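Local coordinates for VAO-type flavoprotein oxidase VAO615 (Myceliophthora thermophila, PDB 6F72) that probably acts as an oxidoreductase, a secreted flavoprotein with bicovalently bound FAD that reacts rapidly with oxygen once reduced, although its substrate remains unidentified, at residues C28-L31 against A36-S39; W43-K48 against Q144-R149; K48-H53 against A133-A138; E561-D564 against R570-R573. All blocks are in the same frame, centred on the assembly; numbering follows the deposited sequence.

How the contacts relate
All four contacts lie well away from the chain's centre, and they differ mainly in chemistry. Contact 1 is buried and apolar and joins two loop segments near the N-terminus; contacts 2 and 3 are partly buried and join helix 40-49 and its C-terminal turn to different parts of helix 133-146, contact 2 with a cluster of basic groups, contact 3 with a water bridge, and both beside N-linked glycan. Contact 4, a C-terminal hairpin, alone has backbone hydrogen bonds between its segments. Contacts 1 and 4 are tied by the disulfide Cys28-Cys572, contacts 1 and 2 by Asn147 bonding to Cys28 and Arg29, and contacts 2 and 3 share Lys48.

Contact 1: C28-L31 against A36-S39; sequences CRVL and AWPS
Val30 packs against Ala36 and Trp37 in an apolar contact between two irregular segments of the N-terminal region, just ahead of helix 40-49. The two methyls of Val30 divide the work: CG1 meets Ala36 CB at 3.9 Å, while CG2, held between the backbone N and the carbonyl carbon, turns to Trp37 CE3 at 4.1 Å. The indole reaches back to residues 30-31 because its CG lies opposite the backbone N (chi1 -176°), which carries the six-membered ring along the valine-leucine backbone. There Val30 O sits at the ring edge, near the plane, 3.7 Å from Trp37 CZ3, and Leu31 C comes obliquely to 3.3 Å from Trp37 CE3. One face of the indole is occupied by the following residue, Pro38, whose CD stands 3.4 Å above the plane near the rim. Beyond the proline, Ser39 is the N-cap of helix 40-49, its OG accepting from the backbone N of Asp42, so the packed loop leads straight into that helix. Trp37 also meets the ring of Trp43 on the helix, and Pro38 touches Phe142 and His146 of helix 133-146.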
# COMPACT_ATOMS: atom_id res chain seq x y z
N CYS A 28 -3.47 -12.43 27.61
CA CYS A 28 -3.84 -12.54 26.19
C CYS A 28 -5.11 -11.75 25.86
O CYS A 28 -5.95 -11.54 26.73
CB CYS A 28 -4.08 -14.01 25.84
SG CYS A 28 -2.67 -15.11 26.06
N ARG A 29 -5.24 -11.33 24.60
CA ARG A 29 -6.48 -10.75 24.09
C ARG A 29 -7.57 -11.82 24.05
O ARG A 29 -7.28 -12.98 23.71
CB ARG A 29 -6.30 -10.17 22.69
CG ARG A 29 -5.41 -8.95 22.59
CD ARG A 29 -5.89 -7.80 23.46
NE ARG A 29 -5.15 -6.59 23.17
CZ ARG A 29 -5.09 -5.53 23.96
NH1 ARG A 29 -5.74 -5.52 25.12
NH2 ARG A 29 -4.37 -4.48 23.60
N VAL A 30 -8.79 -11.43 24.38
CA VAL A 30 -9.94 -12.36 24.41
C VAL A 30 -10.44 -12.70 23.00
O VAL A 30 -10.41 -11.86 22.09
CB VAL A 30 -11.10 -11.87 25.32
CG1 VAL A 30 -10.68 -11.84 26.79
CG2 VAL A 30 -11.65 -10.52 24.86
N LEU A 31 -10.91 -13.94 22.84
CA LEU A 31 -11.41 -14.44 21.56
C LEU A 31 -12.86 -14.88 21.67
O LEU A 31 -13.31 -15.21 22.78
CB LEU A 31 -10.53 -15.61 21.07
CG LEU A 31 -9.11 -15.27 20.57
CD1 LEU A 31 -8.46 -16.53 19.98
CD2 LEU A 31 -9.12 -14.16 19.53
N ALA A 36 -14.49 -14.84 29.04
CA ALA A 36 -14.35 -13.38 29.18
C ALA A 36 -14.69 -12.55 27.92
O ALA A 36 -14.60 -11.32 27.98
CB ALA A 36 -12.96 -13.03 29.70
N TRP A 37 -15.08 -13.20 26.82
CA TRP A 37 -15.61 -12.50 25.64
C TRP A 37 -16.83 -11.66 26.06
O TRP A 37 -17.65 -12.15 26.83
CB TRP A 37 -16.02 -13.49 24.54
CG TRP A 37 -16.50 -12.85 23.25
CD1 TRP A 37 -17.78 -12.79 22.80
CD2 TRP A 37 -15.69 -12.19 22.26
NE1 TRP A 37 -17.83 -12.14 21.58
CE2 TRP A 37 -16.56 -11.76 21.23
CE3 TRP A 37 -14.32 -11.92 22.15
CZ2 TRP A 37 -16.11 -11.07 20.09
CZ3 TRP A 37 -13.86 -11.24 21.01
CH2 TRP A 37 -14.76 -10.82 20.00
N PRO A 38 -16.93 -10.40 25.58
CA PRO A 38 -18.04 -9.56 26.03
C PRO A 38 -19.40 -10.13 25.64
O PRO A 38 -19.57 -10.60 24.51
CB PRO A 38 -17.78 -8.22 25.32
CG PRO A 38 -16.33 -8.22 25.00
CD PRO A 38 -16.01 -9.65 24.70
N SER A 39 -20.35 -10.11 26.59
CA SER A 39 -21.76 -10.49 26.35
C SER A 39 -22.40 -9.68 25.21
O SER A 39 -21.88 -8.64 24.82
CB SER A 39 -22.58 -10.32 27.63
OG SER A 39 -22.72 -8.95 27.99

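Contact 2: W43-K48 against Q144-R149. With NAG (2-acetamido-2-deoxy-beta-D-glucopyranose), chain B.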
# COMPACT_ATOMS: atom_id res chain seq x y z
N TRP A 43 -21.88 -5.77 24.02
CA TRP A 43 -21.83 -5.31 22.63
C TRP A 43 -22.95 -4.29 22.30
O TRP A 43 -22.66 -3.24 21.71
CB TRP A 43 -21.80 -6.50 21.65
CG TRP A 43 -20.49 -7.30 21.74
CD1 TRP A 43 -20.33 -8.57 22.25
CD2 TRP A 43 -19.18 -6.87 21.33
NE1 TRP A 43 -19.01 -8.95 22.18
CE2 TRP A 43 -18.28 -7.93 21.63
CE3 TRP A 43 -18.68 -5.71 20.73
CZ2 TRP A 43 -16.91 -7.86 21.35
CZ3 TRP A 43 -17.30 -5.63 20.45
CH2 TRP A 43 -16.44 -6.71 20.76
N ALA A 44 -24.18 -4.58 22.73
CA ALA A 44 -25.31 -3.65 22.58
C ALA A 44 -25.04 -2.28 23.24
O ALA A 44 -25.34 -1.25 22.66
CB ALA A 44 -26.60 -4.26 23.12
N LYS A 45 -24.46 -2.30 24.44
CA LYS A 45 -24.10 -1.10 25.20
C LYS A 45 -23.05 -0.26 24.45
O LYS A 45 -23.15 0.98 24.42
CB LYS A 45 -23.63 -1.52 26.61
CG LYS A 45 -22.95 -0.48 27.48
CD LYS A 45 -21.85 -1.13 28.32
CE LYS A 45 -20.52 -1.21 27.56
NZ LYS A 45 -19.69 -2.41 27.89
N LEU A 46 -22.06 -0.92 23.83
CA LEU A 46 -21.13 -0.25 22.92
C LEU A 46 -21.87 0.30 21.70
O LEU A 46 -21.65 1.45 21.31
CB LEU A 46 -19.96 -1.16 22.49
CG LEU A 46 -18.97 -0.63 21.43
CD1 LEU A 46 -18.22 0.62 21.88
CD2 LEU A 46 -17.98 -1.70 20.99
N ASN A 47 -22.76 -0.51 21.14
CA ASN A 47 -23.55 -0.12 19.97
C ASN A 47 -24.41 1.15 20.21
O ASN A 47 -24.56 1.97 19.30
CB ASN A 47 -24.41 -1.29 19.48
CG ASN A 47 -24.89 -1.10 18.05
OD1 ASN A 47 -24.38 -0.25 17.32
ND2 ASN A 47 -25.87 -1.91 17.65
N LYS A 48 -24.95 1.29 21.42
CA LYS A 48 -25.68 2.50 21.84
C LYS A 48 -24.76 3.73 21.82
O LYS A 48 -25.05 4.70 21.12
CB LYS A 48 -26.31 2.30 23.23
CG LYS A 48 -27.25 3.42 23.66
CD LYS A 48 -27.52 3.34 25.16
CE LYS A 48 -28.34 4.51 25.67
NZ LYS A 48 -29.81 4.31 25.48
N GLN A 144 -10.37 -1.51 25.67
CA GLN A 144 -9.47 -1.50 26.82
C GLN A 144 -10.15 -2.02 28.10
O GLN A 144 -9.55 -2.78 28.86
CB GLN A 144 -8.75 -0.13 26.97
CG GLN A 144 -7.73 0.08 25.82
CD GLN A 144 -7.03 1.45 25.76
OE1 GLN A 144 -6.14 1.76 26.58
NE2 GLN A 144 -7.37 2.25 24.74
N LYS A 145 -11.42 -1.66 28.31
CA LYS A 145 -12.22 -2.22 29.41
C LYS A 145 -12.35 -3.74 29.30
O LYS A 145 -12.23 -4.46 30.30
CB LYS A 145 -13.60 -1.55 29.49
CG LYS A 145 -14.45 -1.99 30.67
CD LYS A 145 -15.92 -1.64 30.46
CE LYS A 145 -16.80 -2.29 31.51
NZ LYS A 145 -18.14 -1.64 31.52
N HIS A 146 -12.57 -4.23 28.07
CA HIS A 146 -12.91 -5.65 27.82
C HIS A 146 -11.79 -6.52 27.27
O HIS A 146 -12.04 -7.69 26.93
CB HIS A 146 -14.14 -5.75 26.92
CG HIS A 146 -15.39 -5.29 27.58
ND1 HIS A 146 -15.99 -5.98 28.61
CD2 HIS A 146 -16.15 -4.18 27.38
CE1 HIS A 146 -17.07 -5.33 29.01
NE2 HIS A 146 -17.19 -4.23 28.28
N ASN A 147 -10.58 -5.96 27.17
CA ASN A 147 -9.39 -6.67 26.71
C ASN A 147 -9.54 -7.22 25.28
O ASN A 147 -9.09 -8.32 24.96
CB ASN A 147 -9.00 -7.75 27.74
CG ASN A 147 -7.65 -8.36 27.46
OD1 ASN A 147 -6.71 -7.69 27.02
ND2 ASN A 147 -7.54 -9.65 27.72
N VAL A 148 -10.18 -6.43 24.42
CA VAL A 148 -10.36 -6.78 23.01
C VAL A 148 -9.23 -6.18 22.16
O VAL A 148 -8.85 -5.01 22.35
CB VAL A 148 -11.76 -6.33 22.49
CG1 VAL A 148 -11.91 -6.57 20.99
CG2 VAL A 148 -12.87 -7.08 23.23
N ARG A 149 -8.69 -6.99 21.25
CA ARG A 149 -7.77 -6.52 20.22
C ARG A 149 -8.42 -5.48 19.30
O ARG A 149 -9.48 -5.71 18.71
CB ARG A 149 -7.26 -7.70 19.40
CG ARG A 149 -6.21 -7.35 18.34
CD ARG A 149 -5.95 -8.54 17.43
NE ARG A 149 -5.28 -8.09 16.22
CZ ARG A 149 -4.69 -8.87 15.31
NH1 ARG A 149 -4.68 -10.19 15.45
NH2 ARG A 149 -4.10 -8.31 14.27
C1 NAG B . -26.45 -1.88 16.32
C2 NAG B . -26.79 -3.19 15.59
C3 NAG B . -27.25 -2.88 14.16
C4 NAG B . -28.46 -1.93 14.14
C5 NAG B . -28.28 -0.70 15.05
C6 NAG B . -29.65 -0.22 15.56
C7 NAG B . -25.29 -4.92 16.56
C8 NAG B . -24.05 -5.73 16.29
N2 NAG B . -25.64 -4.09 15.57
O3 NAG B . -27.59 -4.10 13.50
O4 NAG B . -28.73 -1.53 12.78
O5 NAG B . -27.51 -0.90 16.25
O6 NAG B . -30.34 0.49 14.53
O7 NAG B . -25.89 -5.02 17.61
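The imidazole of His146 receives Lys45 at its edge, with NZ near the ring plane and 3.1 Å from NE2, while Lys145 CG lies over one face, 4.2 Å above the plane and offset toward the rim. The second flat group, the indole of Trp43, presents CH2 obliquely to Val148 CG2 at 4.4 Å. Trp43 also has aromatic neighbours: it stacks on Tyr126 and meets the ring of Phe142 at an inclined angle. Lys45 and His146 approach from opposite directions. The lysine first leaves helix 40-49 with CG anti to its N (chi1 168°), then bends at each later torsion, which delivers its NZ to the imidazole edge. Lys145, by contrast, is extended, and its NZ ends 4.0 Å from Lys45 NZ. The contact joins helix 40-49 to the C-terminal end of helix 133-146, which belongs to the PCMH-type FAD-binding region; Asn147, with positive phi (60°), leads the chain away, and Val148 follows it. On helix 40-49, Asn47 ND2 is bonded covalently to NAG (chain B) C1, and Asn47 OD1 accepts from Leu54 N. Asp42 offers Lys45 only a long, weak ion pair. If Lys45, Lys145 and His146 were all protonated they would repel one another, so full protonation of this cluster is probably disfavoured, whichever group gives way.

Contact 3: K48-H53 against A133-A138; sequences KTLNGH and AADVQA. With NAG (2-acetamido-2-deoxy-beta-D-glucopyranose), chain B; NAG (2-acetamido-2-deoxy-beta-D-glucopyranose), chain D.
The carbonyl oxygen of Leu50, whose side chain lies against Asp135 and Ala138, is held by two donors of His53: ND1 at 3.0 Å and the backbone N at 3.1 Å from Leu50 O. The ND1 bond lies in the carbonyl plane with a C=O...N angle of 156°, and a weaker one goes from the same ND1 to Asn51 O. The backbone bond closes a type I' beta turn from Leu50 to His53, overlapping a Schellman motif that ends helix 40-49, where Asn51 takes positive phi. The ND1 bonds limit the rotation of the imidazole, whose NE2 meets O6 of the chain D N-acetylglucosamine at 2.6 Å in a nearly straight bond (174°); this glycan adjoins glycosylated Asn129. Across the contact, Leu50 CG stands opposite its own carbonyl carbon (chi1 -68°), and methyl CD2 reaches the second helix, 3.4 Å from Asp135 O and 4.0 Å from Ala138 CB. Thr49 adds CG2, 3.7 Å from Ala138 CB, while its OG1 turns back to Lys45 O. One water bridges the two segments, donating to Thr49 O at 2.8 Å and to Asp135 OD1 at 2.7 Å. The other carboxylate oxygen, OD2, pairs with Thr131 OG1. The contact thus sets the end of helix 40-49 against the start of helix 133-146, whose Val136 points away to strands 251-257 and 288-298, while His53 bonds through its backbone to Asn129, at the end of strand 126-129.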
# COMPACT_ATOMS: atom_id res chain seq x y z
N LYS A 48 -24.95 1.29 21.42
CA LYS A 48 -25.68 2.50 21.84
C LYS A 48 -24.76 3.73 21.82
O LYS A 48 -25.05 4.70 21.12
CB LYS A 48 -26.31 2.30 23.23
CG LYS A 48 -27.25 3.42 23.66
CD LYS A 48 -27.52 3.34 25.16
CE LYS A 48 -28.34 4.51 25.67
NZ LYS A 48 -29.81 4.31 25.48
N THR A 49 -23.67 3.65 22.59
CA THR A 49 -22.60 4.66 22.61
C THR A 49 -22.18 5.09 21.20
O THR A 49 -21.98 6.28 20.94
CB THR A 49 -21.35 4.14 23.36
OG1 THR A 49 -21.75 3.46 24.56
CG2 THR A 49 -20.44 5.27 23.74
N LEU A 50 -22.08 4.11 20.30
CA LEU A 50 -21.71 4.33 18.89
C LEU A 50 -22.85 4.80 17.98
O LEU A 50 -22.66 4.88 16.75
CB LEU A 50 -21.09 3.04 18.31
CG LEU A 50 -19.73 2.61 18.86
CD1 LEU A 50 -19.30 1.30 18.21
CD2 LEU A 50 -18.68 3.69 18.65
N ASN A 51 -24.02 5.06 18.57
CA ASN A 51 -25.18 5.59 17.83
C ASN A 51 -25.63 4.59 16.72
O ASN A 51 -25.99 4.98 15.60
CB ASN A 51 -24.81 7.03 17.37
CG ASN A 51 -25.68 7.58 16.25
OD1 ASN A 51 -26.91 7.49 16.28
ND2 ASN A 51 -25.02 8.20 15.26
N GLY A 52 -25.59 3.30 17.03
CA GLY A 52 -25.92 2.23 16.07
C GLY A 52 -24.86 1.84 15.05
O GLY A 52 -25.16 1.11 14.10
N HIS A 53 -23.62 2.30 15.24
CA HIS A 53 -22.54 2.11 14.26
C HIS A 53 -21.61 0.90 14.50
O HIS A 53 -20.54 0.80 13.87
CB HIS A 53 -21.74 3.42 14.07
CG HIS A 53 -22.49 4.46 13.29
ND1 HIS A 53 -23.40 5.32 13.87
CD2 HIS A 53 -22.48 4.76 11.97
CE1 HIS A 53 -23.91 6.11 12.94
NE2 HIS A 53 -23.37 5.79 11.78
N ALA A 133 -14.23 11.30 15.85
CA ALA A 133 -13.34 11.02 16.99
C ALA A 133 -14.02 10.29 18.14
O ALA A 133 -13.40 9.46 18.81
CB ALA A 133 -12.70 12.32 17.49
N ALA A 134 -15.29 10.61 18.37
CA ALA A 134 -16.05 10.06 19.49
C ALA A 134 -16.22 8.54 19.38
O ALA A 134 -16.00 7.82 20.36
CB ALA A 134 -17.39 10.77 19.61
N ASP A 135 -16.56 8.08 18.18
CA ASP A 135 -16.68 6.64 17.87
C ASP A 135 -15.41 5.86 18.20
O ASP A 135 -15.49 4.76 18.77
CB ASP A 135 -17.07 6.45 16.40
CG ASP A 135 -18.49 6.90 16.11
OD1 ASP A 135 -19.24 7.15 17.08
OD2 ASP A 135 -18.88 6.98 14.92
N VAL A 136 -14.25 6.44 17.87
CA VAL A 136 -12.93 5.86 18.14
C VAL A 136 -12.66 5.85 19.64
O VAL A 136 -12.30 4.81 20.19
CB VAL A 136 -11.81 6.61 17.38
CG1 VAL A 136 -10.44 6.00 17.66
CG2 VAL A 136 -12.08 6.61 15.88
N GLN A 137 -12.85 6.99 20.30
CA GLN A 137 -12.69 7.10 21.75
C GLN A 137 -13.54 6.07 22.50
O GLN A 137 -13.05 5.42 23.42
CB GLN A 137 -13.02 8.52 22.22
CG GLN A 137 -11.98 9.57 21.85
CD GLN A 137 -12.48 11.01 21.98
OE1 GLN A 137 -13.68 11.27 21.97
NE2 GLN A 137 -11.53 11.95 22.11
N ALA A 138 -14.80 5.93 22.08
CA ALA A 138 -15.72 4.94 22.64
C ALA A 138 -15.21 3.51 22.44
O ALA A 138 -15.15 2.73 23.41
CB ALA A 138 -17.11 5.10 22.03
C1 NAG B . -26.45 -1.88 16.32
C2 NAG B . -26.79 -3.19 15.59
C3 NAG B . -27.25 -2.88 14.16
C4 NAG B . -28.46 -1.93 14.14
C5 NAG B . -28.28 -0.70 15.05
C6 NAG B . -29.65 -0.22 15.56
C7 NAG B . -25.29 -4.92 16.56
C8 NAG B . -24.05 -5.73 16.29
N2 NAG B . -25.64 -4.09 15.57
O3 NAG B . -27.59 -4.10 13.50
O4 NAG B . -28.73 -1.53 12.78
O5 NAG B . -27.51 -0.90 16.25
O6 NAG B . -30.34 0.49 14.53
O7 NAG B . -25.89 -5.02 17.61
C1 NAG D . -21.79 3.50 8.02
C2 NAG D . -22.84 2.93 7.05
C3 NAG D . -23.20 3.97 5.99
C4 NAG D . -23.67 5.30 6.62
C5 NAG D . -22.57 5.79 7.57
C6 NAG D . -22.94 7.08 8.29
C7 NAG D . -22.64 0.47 6.85
C8 NAG D . -22.11 -0.63 5.99
N2 NAG D . -22.41 1.70 6.39
O3 NAG D . -24.18 3.46 5.09
O4 NAG D . -23.87 6.28 5.59
O5 NAG D . -22.24 4.77 8.53
O6 NAG D . -23.82 6.82 9.39
O7 NAG D . -23.24 0.24 7.90
O HOH W 1 -19.60 7.30 19.77

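Contact 4: E561-D564 against R570-R573; sequences EVWD and RLCR
Trp563 and Arg573 each place CG opposite their own carbonyl carbon (chi1 -62° for Trp563), and the arginine then runs extended from CG to NE, so its chain crosses over the indole. The setting is the C-terminal antiparallel beta hairpin of strands 563-565 and 571-573, in which Trp563 and Arg573 form a non-hydrogen-bonded pair. Although their side chains start off diverging, Arg573 CG lies 4.0 Å from the centroid of the six-membered ring of Trp563, 29° off the ring normal, a CH-pi contact. Further out, the guanidinium has Trp563 CZ2 over one of its faces, but its plane is inclined 52° to the ring, so the two are not stacked flat. Val562 runs alongside the arginine, with CG1 3.5 Å from Arg573 NH1. The opposite face of the indole carries Leu571, which crosses it at about a right angle and sets CD2 4.0 Å above the Trp563 ring plane, near the rim. Trp563 NE1 donates to Ser550 O, and the ring meets Tyr553 almost perpendicularly. One residue along, Asp564 and Cys572 form the hydrogen-bonded pair, with Asp564 N to Cys572 O at 2.7 Å and Cys572 N to Asp564 O at 2.8 Å. Their side chains share one face of the hairpin, and from it Cys572 SG reaches Cys28 in a disulfide that ties the C-terminus to the N-terminal region. Asp564 O takes a further CA-H...O contact from Leu571 CA at 3.4 Å.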
# COMPACT_ATOMS: atom_id res chain seq x y z
N GLU A 561 6.59 -6.49 18.45
CA GLU A 561 7.26 -7.56 19.20
C GLU A 561 6.79 -7.66 20.67
O GLU A 561 7.18 -8.58 21.38
CB GLU A 561 8.80 -7.45 19.06
CG GLU A 561 9.50 -6.36 19.88
CD GLU A 561 9.51 -4.95 19.25
OE1 GLU A 561 8.85 -4.72 18.21
OE2 GLU A 561 10.18 -4.05 19.81
N VAL A 562 5.94 -6.72 21.10
CA VAL A 562 5.26 -6.82 22.40
C VAL A 562 4.22 -7.96 22.39
O VAL A 562 4.01 -8.60 23.42
CB VAL A 562 4.63 -5.46 22.81
CG1 VAL A 562 3.71 -5.58 24.03
CG2 VAL A 562 5.72 -4.43 23.09
N TRP A 563 3.62 -8.23 21.23
CA TRP A 563 2.63 -9.31 21.10
C TRP A 563 3.16 -10.53 20.33
O TRP A 563 3.77 -10.39 19.27
CB TRP A 563 1.35 -8.79 20.42
CG TRP A 563 0.65 -7.70 21.19
CD1 TRP A 563 0.72 -6.35 20.95
CD2 TRP A 563 -0.21 -7.86 22.33
NE1 TRP A 563 -0.06 -5.67 21.86
CE2 TRP A 563 -0.63 -6.56 22.72
CE3 TRP A 563 -0.67 -8.97 23.06
CZ2 TRP A 563 -1.49 -6.34 23.81
CZ3 TRP A 563 -1.53 -8.75 24.14
CH2 TRP A 563 -1.92 -7.44 24.51
N ASP A 564 2.93 -11.72 20.91
CA ASP A 564 3.04 -13.03 20.21
C ASP A 564 1.68 -13.44 19.67
O ASP A 564 0.64 -13.22 20.32
CB ASP A 564 3.47 -14.16 21.16
CG ASP A 564 4.90 -14.05 21.63
OD1 ASP A 564 5.77 -13.50 20.90
OD2 ASP A 564 5.14 -14.53 22.76
N ARG A 570 -4.44 -16.10 18.45
CA ARG A 570 -4.62 -15.25 19.63
C ARG A 570 -3.39 -14.37 19.90
O ARG A 570 -2.24 -14.83 19.83
CB ARG A 570 -4.90 -16.11 20.86
CG ARG A 570 -5.42 -15.35 22.07
CD ARG A 570 -5.44 -16.24 23.31
NE ARG A 570 -6.50 -17.25 23.28
CZ ARG A 570 -7.78 -17.01 23.58
NH1 ARG A 570 -8.18 -15.78 23.92
NH2 ARG A 570 -8.67 -18.00 23.53
N LEU A 571 -3.65 -13.11 20.24
CA LEU A 571 -2.60 -12.18 20.63
C LEU A 571 -2.31 -12.33 22.12
O LEU A 571 -3.21 -12.18 22.94
CB LEU A 571 -3.01 -10.76 20.26
CG LEU A 571 -2.23 -10.10 19.12
CD1 LEU A 571 -2.40 -10.82 17.79
CD2 LEU A 571 -2.65 -8.64 19.02
N CYS A 572 -1.07 -12.66 22.44
CA CYS A 572 -0.62 -12.78 23.83
C CYS A 572 0.66 -11.98 24.09
O CYS A 572 1.50 -11.84 23.20
CB CYS A 572 -0.42 -14.24 24.23
SG CYS A 572 -1.90 -15.27 24.18
N ARG A 573 0.80 -11.45 25.30
CA ARG A 573 1.96 -10.62 25.64
C ARG A 573 3.24 -11.45 25.67
O ARG A 573 3.33 -12.45 26.40
CB ARG A 573 1.75 -9.85 26.95
CG ARG A 573 0.87 -8.62 26.76
CD ARG A 573 0.92 -7.62 27.91
NE ARG A 573 0.18 -6.41 27.55
CZ ARG A 573 0.73 -5.26 27.15
NH1 ARG A 573 2.05 -5.10 27.08
NH2 ARG A 573 -0.06 -4.24 26.84